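Long-range contact in putative acid phosphatase WZB (Escherichia coli, PDB 2WMY), which probably removes phosphate from phosphotyrosine residues of proteins, as a member of the low molecular weight protein tyrosine phosphatase family: residues S40-A51 against L66-F74. The protein carries 1 engineered substitution. Residues are numbered along the deposited sequence; the frame is centred on the assembly and turned at random. Where two conformers were deposited one is given.
Sequences SAGVGALVDHTA and LKGHRGTKF. Engineered in segment 40-51: T50 (natural residue Ala). With NI (nickel (II) ion), chain J.
At an edge strand of the parallel sheet, 37-42, and in the loop that follows it, residues 40-51 grip the extended connection 66-74, which runs between helices 53-61 and 76-79 of the low molecular weight phosphatase fold. G42 forms a single beta bridge with K73: its N donates to T72 O (2.9 Å), and its O accepts F74 N (3.0 Å). A41 CB lies 4.0 Å from F74 CB, and the F74 side chain packs on I96 and I99 of helix 90-99. The type II turn L46-H49 makes a second clamp on G71, whose O takes D48 N in an almost straight bond (173°) and whose N gives to H49 O at 2.8 Å. G71 CA also sends a C-H toward L46 O, a close backbone approach made where no side chain intervenes. Outside this clamp D48 and R70 run side by side; with the R70 chain bent at chi3 (-54°), NH2 meets D48 OD1 at 3.1 Å, in the guanidinium plane but above that of the carboxylate. The H69 ring offers its edge to S40 OG and A51 N, while its NE2 bonds to N18 O; S40 OG also bonds to N18 and E26, and T72 N to N18 OD1. The H49 side chain leaves the backbone away from 66-74, and its NE2 binds nickel at 2.3 Å. Backbone bonds thus hold the loop at two places, the salt bridge joins exposed side chains, and N18 ties both segments to the P-loop C15-R21, whose C15 is the predicted nucleophile.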
loop_
_atom_site.group_PDB
_atom_site.type_symbol
_atom_site.label_atom_id
_atom_site.label_comp_id
_atom_site.label_asym_id
_atom_site.label_seq_id
_atom_site.Cartn_x
_atom_site.Cartn_y
_atom_site.Cartn_z
ATOM N N SER A 40 -2.426 -1.944 -6.293
ATOM C CA SER A 40 -1.431 -2.370 -5.324
ATOM C C SER A 40 -0.724 -3.645 -5.752
ATOM O O SER A 40 -1.267 -4.442 -6.515
ATOM C CB SER A 40 -2.092 -2.595 -3.965
ATOM O OG SER A 40 -3.028 -3.653 -4.041
ATOM N N ALA A 41 0.486 -3.841 -5.241
ATOM C CA ALA A 41 1.280 -5.028 -5.568
ATOM C C ALA A 41 2.368 -5.236 -4.520
ATOM O O ALA A 41 2.557 -4.405 -3.630
ATOM C CB ALA A 41 1.889 -4.905 -6.953
ATOM N N GLY A 42 3.083 -6.348 -4.621
ATOM C CA GLY A 42 4.045 -6.703 -3.600
ATOM C C GLY A 42 5.356 -7.212 -4.148
ATOM O O GLY A 42 5.387 -7.988 -5.107
ATOM N N VAL A 43 6.451 -6.774 -3.538
ATOM C CA VAL A 43 7.767 -7.197 -3.997
ATOM C C VAL A 43 8.019 -8.676 -3.674
ATOM O O VAL A 43 8.924 -9.283 -4.234
ATOM C CB VAL A 43 8.892 -6.316 -3.433
ATOM C CG1 VAL A 43 8.758 -4.885 -3.954
ATOM C CG2 VAL A 43 8.872 -6.346 -1.911
ATOM N N GLY A 44 7.215 -9.246 -2.776
ATOM C CA GLY A 44 7.271 -10.672 -2.475
ATOM C C GLY A 44 5.873 -11.265 -2.455
ATOM O O GLY A 44 5.488 -11.981 -1.535
ATOM N N ALA A 45 5.107 -10.968 -3.493
ATOM C CA ALA A 45 3.666 -11.159 -3.438
ATOM C C ALA A 45 3.252 -12.619 -3.388
ATOM O O ALA A 45 3.904 -13.486 -3.966
ATOM C CB ALA A 45 2.988 -10.457 -4.612
ATOM N N LEU A 46 2.162 -12.876 -2.678
ATOM C CA LEU A 46 1.507 -14.176 -2.724
ATOM C C LEU A 46 0.449 -14.109 -3.827
ATOM O O LEU A 46 -0.701 -13.746 -3.583
ATOM C CB LEU A 46 0.891 -14.530 -1.362
ATOM C CG LEU A 46 1.872 -14.671 -0.182
ATOM C CD1 LEU A 46 1.132 -15.080 1.081
ATOM C CD2 LEU A 46 2.974 -15.675 -0.493
ATOM N N VAL A 47 0.865 -14.452 -5.041
ATOM C CA VAL A 47 0.074 -14.195 -6.240
ATOM C C VAL A 47 -1.225 -14.987 -6.270
ATOM O O VAL A 47 -1.226 -16.211 -6.079
ATOM C CB VAL A 47 0.899 -14.446 -7.526
ATOM C CG1 VAL A 47 0.083 -14.095 -8.785
ATOM C CG2 VAL A 47 2.178 -13.632 -7.479
ATOM N N ASP A 48 -2.322 -14.264 -6.499
ATOM C CA ASP A 48 -3.668 -14.836 -6.573
ATOM C C ASP A 48 -4.282 -15.166 -5.211
ATOM O O ASP A 48 -5.409 -15.654 -5.131
ATOM C CB ASP A 48 -3.697 -16.050 -7.504
ATOM C CG ASP A 48 -3.390 -15.672 -8.935
ATOM O OD1 ASP A 48 -3.776 -14.556 -9.333
ATOM O OD2 ASP A 48 -2.768 -16.480 -9.658
ATOM N N HIS A 49 -3.547 -14.874 -4.141
ATOM C CA HIS A 49 -4.078 -15.039 -2.792
ATOM C C HIS A 49 -4.971 -13.886 -2.391
ATOM O O HIS A 49 -4.688 -12.725 -2.701
ATOM C CB HIS A 49 -2.948 -15.153 -1.776
ATOM C CG HIS A 49 -2.246 -16.470 -1.810
ATOM N ND1 HIS A 49 -1.913 -17.165 -0.669
ATOM C CD2 HIS A 49 -1.815 -17.221 -2.848
ATOM C CE1 HIS A 49 -1.303 -18.287 -1.002
ATOM N NE2 HIS A 49 -1.226 -18.341 -2.317
ATOM N N THR A 50 -6.047 -14.215 -1.686
ATOM C CA THR A 50 -6.951 -13.216 -1.150
ATOM C C THR A 50 -6.232 -12.419 -0.053
ATOM O O THR A 50 -5.123 -12.772 0.355
ATOM C CB THR A 50 -8.213 -13.892 -0.579
ATOM O OG1 THR A 50 -9.272 -12.934 -0.465
ATOM C CG2 THR A 50 -7.916 -14.517 0.780
ATOM N N ALA A 51 -6.854 -11.347 0.421
ATOM C CA ALA A 51 -6.279 -10.566 1.504
ATOM C C ALA A 51 -6.155 -11.433 2.751
ATOM O O ALA A 51 -6.941 -12.353 2.953
ATOM C CB ALA A 51 -7.141 -9.342 1.793
ATOM N N LEU A 66 -12.239 -4.980 1.837
ATOM C CA LEU A 66 -11.101 -5.500 1.080
ATOM C C LEU A 66 -11.529 -6.519 0.029
ATOM O O LEU A 66 -10.698 -7.166 -0.608
ATOM C CB LEU A 66 -10.093 -6.144 2.031
ATOM C CG LEU A 66 -8.879 -5.316 2.459
ATOM C CD1 LEU A 66 -9.238 -3.864 2.729
ATOM C CD2 LEU A 66 -8.197 -5.958 3.664
ATOM N N LYS A 67 -12.830 -6.659 -0.168
ATOM C CA LYS A 67 -13.324 -7.749 -0.994
ATOM C C LYS A 67 -12.943 -7.597 -2.461
ATOM O O LYS A 67 -12.892 -6.491 -2.994
ATOM C CB LYS A 67 -14.833 -7.932 -0.808
ATOM C CG LYS A 67 -15.197 -8.508 0.554
ATOM C CD LYS A 67 -16.701 -8.540 0.779
ATOM C CE LYS A 67 -17.044 -9.350 2.014
ATOM N NZ LYS A 67 -18.438 -9.869 1.967
ATOM N N GLY A 68 -12.654 -8.723 -3.101
ATOM C CA GLY A 68 -12.268 -8.726 -4.496
ATOM C C GLY A 68 -10.770 -8.638 -4.699
ATOM O O GLY A 68 -10.292 -8.675 -5.831
ATOM N N HIS A 69 -10.021 -8.528 -3.605
ATOM C CA HIS A 69 -8.584 -8.341 -3.718
ATOM C C HIS A 69 -7.878 -9.593 -4.212
ATOM O O HIS A 69 -8.301 -10.706 -3.928
ATOM C CB HIS A 69 -7.967 -7.916 -2.390
ATOM C CG HIS A 69 -6.475 -7.863 -2.433
ATOM N ND1 HIS A 69 -5.790 -6.819 -3.013
ATOM C CD2 HIS A 69 -5.537 -8.740 -2.002
ATOM C CE1 HIS A 69 -4.492 -7.047 -2.924
ATOM N NE2 HIS A 69 -4.313 -8.205 -2.314
ATOM N N ARG A 70 -6.778 -9.394 -4.927
ATOM C CA ARG A 70 -6.004 -10.495 -5.479
ATOM C C ARG A 70 -4.517 -10.168 -5.378
ATOM O O ARG A 70 -4.066 -9.158 -5.914
ATOM C CB ARG A 70 -6.404 -10.700 -6.941
ATOM C CG ARG A 70 -5.471 -11.572 -7.744
ATOM C CD ARG A 70 -5.897 -11.607 -9.203
ATOM N NE ARG A 70 -7.292 -12.005 -9.344
ATOM C CZ ARG A 70 -7.708 -13.266 -9.412
ATOM N NH1 ARG A 70 -9.006 -13.536 -9.534
ATOM N NH2 ARG A 70 -6.828 -14.259 -9.356
ATOM N N GLY A 71 -3.753 -11.011 -4.690
ATOM C CA GLY A 71 -2.326 -10.771 -4.541
ATOM C C GLY A 71 -1.645 -10.625 -5.895
ATOM O O GLY A 71 -1.838 -11.457 -6.775
ATOM N N THR A 72 -0.852 -9.571 -6.054
ATOM C CA THR A 72 -0.237 -9.237 -7.338
ATOM C C THR A 72 1.246 -8.932 -7.182
ATOM O O THR A 72 1.652 -8.219 -6.264
ATOM C CB THR A 72 -0.914 -8.012 -7.973
ATOM O OG1 THR A 72 -2.310 -8.276 -8.161
ATOM C CG2 THR A 72 -0.269 -7.650 -9.313
ATOM N N LYS A 73 2.050 -9.477 -8.088
ATOM C CA LYS A 73 3.499 -9.310 -8.036
ATOM C C LYS A 73 3.906 -7.965 -8.613
ATOM O O LYS A 73 3.458 -7.600 -9.697
ATOM C CB LYS A 73 4.184 -10.429 -8.826
ATOM C CG LYS A 73 5.696 -10.320 -8.901
ATOM C CD LYS A 73 6.326 -10.487 -7.531
ATOM C CE LYS A 73 7.846 -10.578 -7.625
ATOM N NZ LYS A 73 8.300 -11.838 -8.280
ATOM N N PHE A 74 4.750 -7.232 -7.888
ATOM C CA PHE A 74 5.310 -5.988 -8.411
ATOM C C PHE A 74 6.387 -6.241 -9.467
ATOM O O PHE A 74 7.273 -7.080 -9.277
ATOM C CB PHE A 74 5.906 -5.127 -7.297
ATOM C CG PHE A 74 6.614 -3.900 -7.808
ATOM C CD1 PHE A 74 5.911 -2.740 -8.069
ATOM C CD2 PHE A 74 7.978 -3.918 -8.056
ATOM C CE1 PHE A 74 6.563 -1.603 -8.551
ATOM C CE2 PHE A 74 8.628 -2.791 -8.541
ATOM C CZ PHE A 74 7.919 -1.629 -8.781
HETATM NI NI NI J . -0.804 -20.049 -3.743
HETATM O O HOH W 1 -3.173 -6.282 -6.185
HETATM O O HOH W 2 0.186 -18.514 -5.283
#